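Local atomic coordinates of ACT domain protein (Streptococcus pneumoniae, PDB entry 1ZPV), a protein that is of unknown function but carries an ACT domain, a fold that in many relatives senses small molecules such as amino acids, and forms a homodimer. Residues A20-S23 / G24-E28. Sequence-based numbering, arbitrary orientation.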
ATOM      1  N   ALA C  20      -9.011  10.083 -16.799  1.00 15.27           N
ATOM      2  CA  ALA C  20      -9.238  10.273 -18.231  1.00 15.73           C
ATOM      3  C   ALA C  20      -7.943  10.173 -19.042  1.00 15.95           C
ATOM      4  O   ALA C  20      -7.918   9.560 -20.117  1.00 15.67           O
ATOM      5  CB  ALA C  20      -9.928  11.598 -18.491  1.00 15.77           C
ATOM      6  N   GLY C  21      -6.867  10.793 -18.534  1.00 16.07           N
ATOM      7  CA  GLY C  21      -5.607  10.836 -19.307  1.00 16.60           C
ATOM      8  C   GLY C  21      -5.052   9.418 -19.441  1.00 15.86           C
ATOM      9  O   GLY C  21      -4.676   8.979 -20.516  1.00 16.39           O
ATOM     10  N   VAL C  22      -5.009   8.700 -18.327  1.00 16.34           N
ATOM     11  CA  VAL C  22      -4.359   7.396 -18.292  1.00 15.79           C
ATOM     12  C   VAL C  22      -5.211   6.357 -19.044  1.00 16.20           C
ATOM     13  O   VAL C  22      -4.683   5.624 -19.873  1.00 14.70           O
ATOM     14  CB  VAL C  22      -4.010   6.970 -16.830  1.00 16.30           C
ATOM     15  CG1 VAL C  22      -3.500   5.520 -16.786  1.00 17.24           C
ATOM     16  CG2 VAL C  22      -2.918   7.861 -16.269  1.00 13.26           C
ATOM     17  N   SER C  23      -6.523   6.326 -18.791  1.00 16.18           N
ATOM     18  CA  SER C  23      -7.409   5.390 -19.543  1.00 16.54           C
ATOM     19  C   SER C  23      -7.391   5.652 -21.059  1.00 17.14           C
ATOM     20  O   SER C  23      -7.434   4.711 -21.845  1.00 16.46           O
ATOM     21  CB  SER C  23      -8.865   5.386 -19.008  1.00 16.83           C
ATOM     22  OG  SER C  23      -9.497   6.677 -19.131  1.00 15.80           O
ATOM     23  N   GLY C  24      -7.332   6.942 -21.422  1.00 17.63           N
ATOM     24  CA  GLY C  24      -7.255   7.414 -22.804  1.00 17.28           C
ATOM     25  C   GLY C  24      -5.959   6.972 -23.468  1.00 17.12           C
ATOM     26  O   GLY C  24      -5.994   6.492 -24.607  1.00 16.88           O
ATOM     27  N   LYS C  25      -4.832   7.103 -22.747  1.00 15.48           N
ATOM     28  CA  LYS C  25      -3.523   6.610 -23.246  1.00 16.70           C
ATOM     29  C   LYS C  25      -3.503   5.086 -23.471  1.00 16.95           C
ATOM     30  O   LYS C  25      -3.009   4.593 -24.502  1.00 17.31           O
ATOM     31  CB  LYS C  25      -2.409   6.987 -22.259  1.00 15.48           C
ATOM     32  CG  LYS C  25      -0.996   6.673 -22.767  1.00 17.70           C
ATOM     33  CD  LYS C  25      -0.690   7.448 -24.037  1.00 17.68           C
ATOM     34  CE  LYS C  25       0.731   7.168 -24.508  1.00 22.29           C
ATOM     35  NZ  LYS C  25       1.031   8.039 -25.682  1.00 22.40           N
ATOM     36  N   ILE C  26      -4.032   4.347 -22.495  1.00 16.85           N
ATOM     37  CA  ILE C  26      -4.154   2.874 -22.615  1.00 17.37           C
ATOM     38  C   ILE C  26      -4.939   2.471 -23.889  1.00 17.46           C
ATOM     39  O   ILE C  26      -4.507   1.596 -24.646  1.00 17.81           O
ATOM     40  CB  ILE C  26      -4.782   2.275 -21.338  1.00 17.54           C
ATOM     41  CG1 ILE C  26      -3.882   2.474 -20.114  1.00 17.61           C
ATOM     42  CG2 ILE C  26      -5.146   0.814 -21.500  1.00 17.02           C
ATOM     43  CD1 ILE C  26      -4.628   2.104 -18.815  1.00 16.35           C
ATOM     44  N   ALA C  27      -6.079   3.116 -24.138  1.00 18.25           N
ATOM     45  CA  ALA C  27      -6.865   2.861 -25.350  1.00 18.86           C
ATOM     46  C   ALA C  27      -6.105   3.280 -26.649  1.00 19.90           C
ATOM     47  O   ALA C  27      -6.136   2.548 -27.633  1.00 19.20           O
ATOM     48  CB  ALA C  27      -8.226   3.564 -25.262  1.00 17.01           C
ATOM     49  N   GLU C  28      -5.395   4.411 -26.620  1.00 21.22           N
ATOM     50  CA  GLU C  28      -4.580   4.860 -27.781  1.00 23.19           C
ATOM     51  C   GLU C  28      -3.524   3.821 -28.154  1.00 22.65           C
ATOM     52  O   GLU C  28      -3.241   3.571 -29.339  1.00 23.55           O
ATOM     53  CB  GLU C  28      -3.919   6.232 -27.527  1.00 24.41           C
ATOM     54  CG  GLU C  28      -2.883   6.668 -28.621  1.00 27.76           C
ATOM     55  CD  GLU C  28      -1.674   7.454 -28.034  1.00 32.99           C
ATOM     56  OE1 GLU C  28      -1.771   8.703 -27.932  1.00 35.82           O
ATOM     57  OE2 GLU C  28      -0.646   6.832 -27.661  1.00 30.33           O
TER
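Val22 and Ile26, one turn apart on helix 18-28, meet through their methyl ends, Val22 CG1 lying 4.1 Å from Ile26 CD1 as the two side chains cross at a slant. Ile26 CG1, anti to the Ile26 carbonyl carbon and beside its backbone N (chi1 -65°), comes to 3.3 Å from Val22 O. The same oxygen accepts the nearly straight bond from Ile26 N (3.0 Å, N-H...O 170°), so one residue supplies both the N-H bonded to this oxygen and the CH2 packed against it. Further i to i+4 bonds run from the backbone N of Gly24, Lys25, Ala27 and Glu28; that from Gly24 N to Ala20 O is more bent, at 147°. In the ferredoxin-like beta-alpha-beta-beta-alpha-beta fold of the ACT domain, this helix lies on the four-stranded antiparallel sheet, where Val22 packs on Val10 and Met47, and Ile26 on Ile8, Ile33 and Val51. Ser23 OG bonds back to Val19 O, one turn earlier. Lys25, bent at chi2, lays its aliphatic chain against Phe66 and Phe69 of helix 59-72. Its NZ makes a salt bridge to Glu28 OE2 (2.9 Å), met on the syn side of the carboxylate, and another to Glu65, which ties this helix to helix 59-72 by charge.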